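Local coordinates for protein uroporphyrinogen III synthase (Thermus thermophilus, PDB 1WCW) that probably makes uroporphyrinogen III, the cyclic tetrapyrrole precursor of haem and related pigments, by closing a linear tetrapyrrole, at residues P125-G130 and P144-A149; D51-L56 and L75-A80; G15-E20 and A188-I193. All coordinates share one frame; numbering follows the deposited sequence.

Overall arrangement
The chain folds into two flavodoxin-like alpha/beta domains, and the three contacts sample both. Contact 2 (51-56 with 75-80) and contact 1 (125-130 with 144-149) follow one another along the sequence in the domain with the mixed sheet; their centres lie about 23 Å apart, and strand 62-65 comes between the two helices of contact 2 in sequence and supplies Leu64 to contact 1. Contact 3 joins residues 15-20 to 188-193 and so brackets both of the others in sequence. It lies at the all-parallel sheet, with its centre about 29 Å from each. One domain is thus inserted between the two parts of the other, with strands 39-43 and 155-167 linking them.

Contact 1 of 3, residues P125-G130 and P144-A149; sequences PLLPQG and PLLENA
Leu127 turns its CG beside its own backbone N and anti to the carbonyl carbon (chi1 -65°), and with the second torsion extended (chi2 178°) one branch of the isobutyl group is carried straight to the side of helix 144-152. Its CD1 meets Ala149 CB at 3.5 Å. Leu146, one turn earlier on the helix, has a less usual first torsion, and its CD1 comes within 4.4 Å of Leu127 CD1, a looser approach. The fold is a flavodoxin-like alpha/beta domain. Helix 144-152 links the parallel neighbours 132-137 and 155-167 in a beta-alpha-beta crossover, while residues 125-130 form the loop that feeds the first of these strands. Leu127 is the one residue of the loop segment that reaches the helix segment, where it lies beside two residues of the same helix face. The contact is small, 106 Å² with both sides summed, and all three participants are buried. Much of the remaining hydrophobic cover comes from the sheet: Leu64 touches both Leu127 and Leu146, and Leu95 also packs on Leu127. Leu124, just before the loop, lies against Ala149. Polar tethers hold the loop backbone, with Leu127 O accepting a hydrogen bond from Arg153 NE and Pro128 O bonded to Tyr155 OH. Across the interface itself the attraction is wholly apolar. Regular helical bonding keeps the methyl of Ala149 in place, with Ala149 N donating to Leu145 O at 2.9 Å. One turn back, Pro144 O takes the backbone N of Asn148 and, in a weak, bent bond of 2.7 Å with an N-H...O angle of 121°, Asn148 ND2.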
loop_
_atom_site.group_PDB
_atom_site.type_symbol
_atom_site.label_atom_id
_atom_site.label_comp_id
_atom_site.label_asym_id
_atom_site.label_seq_id
_atom_site.Cartn_x
_atom_site.Cartn_y
_atom_site.Cartn_z
ATOM N N PRO A 125 -8.433 1.379 18.103
ATOM C CA PRO A 125 -8.809 2.314 19.199
ATOM C C PRO A 125 -9.426 3.589 18.747
ATOM O O PRO A 125 -9.976 4.390 19.549
ATOM C CB PRO A 125 -7.498 2.522 19.940
ATOM C CG PRO A 125 -6.446 2.408 18.835
ATOM C CD PRO A 125 -6.954 1.229 17.999
ATOM N N LEU A 126 -9.392 3.819 17.435
ATOM C CA LEU A 126 -9.946 5.024 16.852
ATOM C C LEU A 126 -11.298 4.731 16.235
ATOM O O LEU A 126 -11.884 5.694 15.683
ATOM C CB LEU A 126 -8.968 5.549 15.768
ATOM C CG LEU A 126 -7.517 5.681 16.188
ATOM C CD1 LEU A 126 -6.716 6.282 14.974
ATOM C CD2 LEU A 126 -7.332 6.639 17.388
ATOM N N LEU A 127 -11.775 3.466 16.225
ATOM C CA LEU A 127 -13.056 3.155 15.606
ATOM C C LEU A 127 -14.064 3.245 16.704
ATOM O O LEU A 127 -14.109 2.369 17.598
ATOM C CB LEU A 127 -13.130 1.732 15.011
ATOM C CG LEU A 127 -12.245 1.361 13.836
ATOM C CD1 LEU A 127 -12.475 -0.114 13.485
ATOM C CD2 LEU A 127 -12.512 2.267 12.686
ATOM N N PRO A 128 -14.937 4.226 16.616
ATOM C CA PRO A 128 -15.931 4.379 17.698
ATOM C C PRO A 128 -17.142 3.493 17.624
ATOM O O PRO A 128 -17.646 3.181 16.520
ATOM C CB PRO A 128 -16.344 5.854 17.599
ATOM C CG PRO A 128 -15.263 6.520 16.680
ATOM C CD PRO A 128 -14.898 5.397 15.725
ATOM N N GLN A 129 -17.610 3.036 18.781
ATOM C CA GLN A 129 -18.822 2.284 18.860
ATOM C C GLN A 129 -19.868 3.293 18.399
ATOM O O GLN A 129 -19.991 4.426 18.944
ATOM C CB GLN A 129 -19.026 1.858 20.286
ATOM C CG GLN A 129 -20.156 0.880 20.320
ATOM C CD GLN A 129 -19.790 -0.556 19.799
ATOM O OE1 GLN A 129 -20.692 -1.195 19.192
ATOM N NE2 GLN A 129 -18.594 -1.074 20.066
ATOM N N GLY A 130 -20.684 2.903 17.428
ATOM C CA GLY A 130 -21.643 3.838 16.876
ATOM C C GLY A 130 -22.890 3.189 16.297
ATOM O O GLY A 130 -23.206 2.032 16.619
ATOM N N PRO A 144 -10.300 -7.372 5.662
ATOM C CA PRO A 144 -11.241 -8.003 6.584
ATOM C C PRO A 144 -11.198 -7.602 8.045
ATOM O O PRO A 144 -12.245 -7.588 8.697
ATOM C CB PRO A 144 -10.982 -9.502 6.373
ATOM C CG PRO A 144 -9.537 -9.547 6.048
ATOM C CD PRO A 144 -9.353 -8.330 5.093
ATOM N N LEU A 145 -10.017 -7.270 8.537
ATOM C CA LEU A 145 -9.949 -6.862 9.938
ATOM C C LEU A 145 -10.755 -5.580 10.127
ATOM O O LEU A 145 -11.588 -5.455 11.063
ATOM C CB LEU A 145 -8.482 -6.714 10.334
ATOM C CG LEU A 145 -8.201 -6.414 11.797
ATOM C CD1 LEU A 145 -6.728 -6.671 12.091
ATOM C CD2 LEU A 145 -8.534 -5.011 12.071
ATOM N N LEU A 146 -10.610 -4.633 9.206
ATOM C CA LEU A 146 -11.302 -3.380 9.284
ATOM C C LEU A 146 -12.757 -3.563 9.056
ATOM O O LEU A 146 -13.586 -2.964 9.763
ATOM C CB LEU A 146 -10.705 -2.417 8.255
ATOM C CG LEU A 146 -10.465 -0.970 8.577
ATOM C CD1 LEU A 146 -9.861 -0.826 9.998
ATOM C CD2 LEU A 146 -9.450 -0.409 7.545
ATOM N N GLU A 147 -13.126 -4.334 8.017
ATOM C CA GLU A 147 -14.516 -4.512 7.717
ATOM C C GLU A 147 -15.302 -5.169 8.813
ATOM O O GLU A 147 -16.398 -4.751 9.154
ATOM C CB GLU A 147 -14.702 -5.296 6.411
ATOM C CG GLU A 147 -14.428 -4.372 5.271
ATOM C CD GLU A 147 -15.264 -4.649 4.007
ATOM O OE1 GLU A 147 -16.497 -4.913 4.063
ATOM O OE2 GLU A 147 -14.689 -4.563 2.921
ATOM N N ASN A 148 -14.681 -6.149 9.428
ATOM C CA ASN A 148 -15.313 -6.829 10.515
ATOM C C ASN A 148 -15.373 -5.913 11.743
ATOM O O ASN A 148 -16.409 -5.882 12.460
ATOM C CB ASN A 148 -14.557 -8.125 10.808
ATOM C CG ASN A 148 -14.868 -9.195 9.792
ATOM O OD1 ASN A 148 -16.028 -9.539 9.597
ATOM N ND2 ASN A 148 -13.844 -9.723 9.138
ATOM N N ALA A 149 -14.293 -5.167 12.021
ATOM C CA ALA A 149 -14.356 -4.254 13.174
ATOM C C ALA A 149 -15.449 -3.177 12.998
ATOM O O ALA A 149 -16.166 -2.856 13.955
ATOM C CB ALA A 149 -13.035 -3.606 13.380
#

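Contact 2 of 3, residues D51-L56 and L75-A80; sequences DQVRAL and LEAGKA
Val53 meets Ala77 and Gly78 where helix 50-57 and helix 68-80 pass close to one another, a helix-strand-helix unit of the flavodoxin-like alpha/beta domain in which strand 62-65 runs between the two in sequence. The closer-packed side belongs to the two methyls of the valine, though even here the approaches are relaxed. CG1, anti to the backbone N (chi1 -172°), is directed at the main chain of the partner helix and lies 4.3 Å from Gly78 CA. The other branch, CG2, faces the methyl of Ala77, again with 4.3 Å between Val53 CG2 and Ala77 CB. Small residues on one helix thus receive a branched one from the other, and the backbones come near: Val53 CA and Gly78 CA are 6.7 Å apart. All three residues are buried, although just 78 Å² is covered between the segments, both sides summed, and Leu74, Leu81 and Leu83 complete the apolar surroundings of Val53. Leu56, one turn along, is directed to the same side and rests on Leu74 of helix 68-80.

Away from this seam the helices face solvent: Arg54, Glu76 and Lys79 are exposed, and Arg54 NH1 lies close to Arg50 NH1, a pairing of like charges. Elsewhere on helix 50-57, partly exposed Gln52 leans on Leu158, Pro159 and Leu160 of strand 155-167. Its amide is steadied by a nearly straight bond from Gln52 NE2 to Asp51 OD2 (3.1 Å, 175°), which enters along the anti lone pair of the carboxylate oxygen.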
loop_
_atom_site.group_PDB
_atom_site.type_symbol
_atom_site.label_atom_id
_atom_site.label_comp_id
_atom_site.label_asym_id
_atom_site.label_seq_id
_atom_site.Cartn_x
_atom_site.Cartn_y
_atom_site.Cartn_z
ATOM N N ASP A 51 -23.415 4.086 -7.777
ATOM C CA ASP A 51 -24.413 3.723 -6.783
ATOM C C ASP A 51 -23.854 3.976 -5.336
ATOM O O ASP A 51 -24.551 4.511 -4.460
ATOM C CB ASP A 51 -24.671 2.214 -7.032
ATOM C CG ASP A 51 -23.501 1.566 -7.889
ATOM O OD1 ASP A 51 -23.347 1.869 -9.109
ATOM O OD2 ASP A 51 -22.694 0.776 -7.345
ATOM N N GLN A 52 -22.585 3.614 -5.169
ATOM C CA GLN A 52 -21.924 3.781 -3.869
ATOM C C GLN A 52 -21.664 5.263 -3.588
ATOM O O GLN A 52 -21.825 5.705 -2.462
ATOM C CB GLN A 52 -20.593 3.071 -3.867
ATOM C CG GLN A 52 -20.655 1.578 -4.314
ATOM C CD GLN A 52 -21.646 0.768 -3.542
ATOM O OE1 GLN A 52 -21.552 0.632 -2.312
ATOM N NE2 GLN A 52 -22.607 0.174 -4.265
ATOM N N VAL A 53 -21.291 6.022 -4.630
ATOM C CA VAL A 53 -21.029 7.457 -4.448
ATOM C C VAL A 53 -22.324 8.181 -4.113
ATOM O O VAL A 53 -22.360 9.065 -3.242
ATOM C CB VAL A 53 -20.349 8.075 -5.692
ATOM C CG1 VAL A 53 -19.952 9.529 -5.295
ATOM C CG2 VAL A 53 -19.042 7.321 -6.064
ATOM N N ARG A 54 -23.421 7.799 -4.774
ATOM C CA ARG A 54 -24.731 8.416 -4.458
ATOM C C ARG A 54 -25.145 8.156 -2.999
ATOM O O ARG A 54 -25.660 9.048 -2.307
ATOM C CB ARG A 54 -25.826 7.859 -5.379
ATOM C CG ARG A 54 -25.698 8.338 -6.810
ATOM C CD ARG A 54 -26.779 7.706 -7.719
ATOM N NE ARG A 54 -26.836 8.394 -9.003
ATOM C CZ ARG A 54 -27.123 9.691 -9.154
ATOM N NH1 ARG A 54 -27.138 10.222 -10.370
ATOM N NH2 ARG A 54 -27.406 10.459 -8.102
ATOM N N ALA A 55 -24.869 6.925 -2.555
ATOM C CA ALA A 55 -25.166 6.578 -1.178
ATOM C C ALA A 55 -24.349 7.450 -0.220
ATOM O O ALA A 55 -24.860 7.943 0.816
ATOM C CB ALA A 55 -24.906 5.093 -0.920
ATOM N N LEU A 56 -23.042 7.604 -0.509
ATOM C CA LEU A 56 -22.233 8.475 0.334
ATOM C C LEU A 56 -22.809 9.903 0.351
ATOM O O LEU A 56 -22.818 10.602 1.396
ATOM C CB LEU A 56 -20.788 8.504 -0.198
ATOM C CG LEU A 56 -19.837 9.469 0.425
ATOM C CD1 LEU A 56 -19.667 9.116 1.909
ATOM C CD2 LEU A 56 -18.480 9.372 -0.312
ATOM N N LEU A 75 -13.287 12.095 -4.516
ATOM C CA LEU A 75 -13.743 13.471 -4.659
ATOM C C LEU A 75 -13.932 13.800 -6.174
ATOM O O LEU A 75 -14.954 14.444 -6.538
ATOM C CB LEU A 75 -12.733 14.428 -3.993
ATOM C CG LEU A 75 -12.772 14.312 -2.468
ATOM C CD1 LEU A 75 -11.616 15.102 -1.934
ATOM C CD2 LEU A 75 -14.051 14.821 -1.902
ATOM N N GLU A 76 -13.031 13.335 -7.031
ATOM C CA GLU A 76 -13.207 13.539 -8.459
ATOM C C GLU A 76 -14.457 12.828 -8.955
ATOM O O GLU A 76 -15.138 13.322 -9.827
ATOM C CB GLU A 76 -12.020 12.977 -9.221
ATOM C CG GLU A 76 -10.743 13.752 -9.119
ATOM C CD GLU A 76 -9.498 13.076 -9.784
ATOM O OE1 GLU A 76 -8.380 13.616 -9.554
ATOM O OE2 GLU A 76 -9.596 12.054 -10.524
ATOM N N ALA A 77 -14.756 11.640 -8.437
ATOM C CA ALA A 77 -15.945 10.915 -8.849
ATOM C C ALA A 77 -17.181 11.683 -8.467
ATOM O O ALA A 77 -18.154 11.766 -9.267
ATOM C CB ALA A 77 -15.981 9.539 -8.193
ATOM N N GLY A 78 -17.192 12.303 -7.267
ATOM C CA GLY A 78 -18.319 13.137 -6.877
ATOM C C GLY A 78 -18.514 14.286 -7.855
ATOM O O GLY A 78 -19.685 14.615 -8.237
ATOM N N LYS A 79 -17.460 14.908 -8.269
ATOM C CA LYS A 79 -17.581 16.011 -9.215
ATOM C C LYS A 79 -18.129 15.520 -10.560
ATOM O O LYS A 79 -19.039 16.154 -11.149
ATOM C CB LYS A 79 -16.208 16.631 -9.427
ATOM C CG LYS A 79 -15.714 17.431 -8.205
ATOM C CD LYS A 79 -14.273 17.910 -8.458
ATOM C CE LYS A 79 -13.280 16.760 -8.279
ATOM N NZ LYS A 79 -11.836 17.131 -8.160
ATOM N N ALA A 80 -17.626 14.390 -11.034
ATOM C CA ALA A 80 -18.047 13.873 -12.358
ATOM C C ALA A 80 -19.517 13.461 -12.294
ATOM O O ALA A 80 -20.239 13.534 -13.320
ATOM C CB ALA A 80 -17.170 12.688 -12.771
#

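Contact 3 of 3, residues G15-E20 and A188-I193; sequences GLRRKE and AFVAAI
Arg17 and Val190 run past one another in opposite directions, with CG2 of the valine modelled at the edge of the guanidinium and near its plane. Both the spacing and the exact orientation are doubtful, because Arg17 NH1 is placed too close to Val190 CG2. The arginine does not extend away from its backbone. Bends at its second and third torsions (chi2 46°, chi3 86°) fold the chain back, and as modelled they bring the guanidinium beside the main chain of Gly15. Val190 holds CG2 between its own N and carbonyl carbon, and this branch also meets the glycine, 4.3 Å from Gly15 CA. The backbones draw together at the same point, with 6.2 Å between Gly15 CA and Val190 CA.

Gly15 and Val190 lie just beyond the C-terminal ends of strands 10-13 and 186-189, adjacent and parallel in the five-stranded sheet of a flavodoxin-like domain. Ala188 is tied to Ala12 and Ala14 by backbone hydrogen bonds, which bring the following loops together. In alpha/beta folds of this kind the C-terminal edge commonly bears the functional loops, and in this family the active site is thought to lie in the cleft between the domains. Arg17 also touches Gln39 of the linking strand 39-43. Val190 N is hydrogen-bonded to Gln194 OE1, while Arg18, the N-cap residue of helix 19-28, sends NH2 to Glu243 O.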
loop_
_atom_site.group_PDB
_atom_site.type_symbol
_atom_site.label_atom_id
_atom_site.label_comp_id
_atom_site.label_asym_id
_atom_site.label_seq_id
_atom_site.Cartn_x
_atom_site.Cartn_y
_atom_site.Cartn_z
ATOM N N GLY A 15 8.368 -2.477 -7.271
ATOM C CA GLY A 15 7.392 -1.398 -7.438
ATOM C C GLY A 15 6.985 -1.166 -8.871
ATOM O O GLY A 15 7.533 -1.717 -9.822
ATOM N N LEU A 16 5.930 -0.383 -9.000
ATOM C CA LEU A 16 5.398 -0.067 -10.326
ATOM C C LEU A 16 5.574 1.400 -10.741
ATOM O O LEU A 16 6.025 1.684 -11.823
ATOM C CB LEU A 16 3.919 -0.435 -10.376
ATOM C CG LEU A 16 3.158 -0.238 -11.690
ATOM C CD1 LEU A 16 3.650 -1.145 -12.784
ATOM C CD2 LEU A 16 1.727 -0.508 -11.415
ATOM N N ARG A 17 5.257 2.289 -9.846
ATOM C CA ARG A 17 5.234 3.732 -10.078
ATOM C C ARG A 17 6.489 4.503 -10.435
ATOM O O ARG A 17 6.510 5.318 -11.361
ATOM C CB ARG A 17 4.621 4.384 -8.837
ATOM C CG ARG A 17 3.351 3.692 -8.264
ATOM C CD ARG A 17 3.402 2.094 -8.105
ATOM N NE ARG A 17 3.973 1.562 -6.868
ATOM C CZ ARG A 17 5.263 1.364 -6.682
ATOM N NH1 ARG A 17 5.704 0.891 -5.545
ATOM N NH2 ARG A 17 6.115 1.656 -7.651
ATOM N N ARG A 18 7.545 4.234 -9.705
ATOM C CA ARG A 18 8.830 4.899 -9.826
ATOM C C ARG A 18 9.973 4.029 -10.387
ATOM O O ARG A 18 11.134 4.183 -10.019
ATOM C CB ARG A 18 9.251 5.438 -8.439
ATOM C CG ARG A 18 8.444 6.703 -8.011
ATOM C CD ARG A 18 9.055 7.308 -6.736
ATOM N NE ARG A 18 8.895 6.367 -5.628
ATOM C CZ ARG A 18 9.398 6.545 -4.405
ATOM N NH1 ARG A 18 9.207 5.634 -3.455
ATOM N NH2 ARG A 18 10.094 7.638 -4.124
ATOM N N LYS A 19 9.650 3.136 -11.303
ATOM C CA LYS A 19 10.660 2.265 -11.941
ATOM C C LYS A 19 11.784 3.010 -12.600
ATOM O O LYS A 19 12.942 2.587 -12.549
ATOM C CB LYS A 19 10.023 1.470 -13.096
ATOM C CG LYS A 19 9.035 0.490 -12.670
ATOM C CD LYS A 19 8.436 -0.219 -13.874
ATOM C CE LYS A 19 7.293 -1.159 -13.472
ATOM N NZ LYS A 19 6.745 -1.883 -14.663
ATOM N N GLU A 20 11.468 4.037 -13.353
ATOM C CA GLU A 20 12.469 4.795 -14.071
ATOM C C GLU A 20 13.434 5.506 -13.110
ATOM O O GLU A 20 14.667 5.570 -13.337
ATOM C CB GLU A 20 11.750 5.815 -14.975
ATOM C CG GLU A 20 12.533 6.449 -16.112
ATOM C CD GLU A 20 11.620 7.286 -17.095
ATOM O OE1 GLU A 20 11.017 8.326 -16.688
ATOM O OE2 GLU A 20 11.510 6.900 -18.288
ATOM N N ALA A 188 13.994 -4.819 -3.526
ATOM C CA ALA A 188 13.389 -3.683 -2.836
ATOM C C ALA A 188 11.875 -3.679 -2.985
ATOM O O ALA A 188 11.358 -3.756 -4.094
ATOM C CB ALA A 188 13.996 -2.419 -3.415
ATOM N N PHE A 189 11.209 -3.514 -1.834
ATOM C CA PHE A 189 9.743 -3.375 -1.748
ATOM C C PHE A 189 9.459 -1.974 -1.246
ATOM O O PHE A 189 10.045 -1.522 -0.267
ATOM C CB PHE A 189 9.157 -4.371 -0.740
ATOM C CG PHE A 189 9.424 -5.808 -1.069
ATOM C CD1 PHE A 189 10.514 -6.464 -0.608
ATOM C CD2 PHE A 189 8.457 -6.505 -1.770
ATOM C CE1 PHE A 189 10.674 -7.857 -0.841
ATOM C CE2 PHE A 189 8.614 -7.898 -1.993
ATOM C CZ PHE A 189 9.698 -8.532 -1.527
ATOM N N VAL A 190 8.535 -1.308 -1.915
ATOM C CA VAL A 190 8.166 0.035 -1.474
ATOM C C VAL A 190 6.782 0.152 -0.897
ATOM O O VAL A 190 6.400 1.207 -0.405
ATOM C CB VAL A 190 8.357 1.127 -2.547
ATOM C CG1 VAL A 190 9.869 1.166 -2.925
ATOM C CG2 VAL A 190 7.527 0.829 -3.709
ATOM N N ALA A 191 6.057 -0.942 -0.845
ATOM C CA ALA A 191 4.735 -0.914 -0.219
ATOM C C ALA A 191 4.441 -2.308 0.294
ATOM O O ALA A 191 4.790 -3.310 -0.345
ATOM C CB ALA A 191 3.653 -0.536 -1.291
ATOM N N ALA A 192 3.692 -2.424 1.361
ATOM C CA ALA A 192 3.321 -3.693 1.904
ATOM C C ALA A 192 2.563 -4.531 0.934
ATOM O O ALA A 192 2.739 -5.757 0.921
ATOM C CB ALA A 192 2.475 -3.477 3.190
ATOM N N ILE A 193 1.693 -3.912 0.114
ATOM C CA ILE A 193 0.931 -4.732 -0.810
ATOM C C ILE A 193 1.845 -5.500 -1.804
ATOM O O ILE A 193 1.474 -6.569 -2.285
ATOM C CB ILE A 193 -0.119 -3.849 -1.551
ATOM C CG1 ILE A 193 -1.248 -4.730 -2.081
ATOM C CG2 ILE A 193 0.560 -3.042 -2.647
ATOM C CD1 ILE A 193 -2.457 -3.861 -2.653
#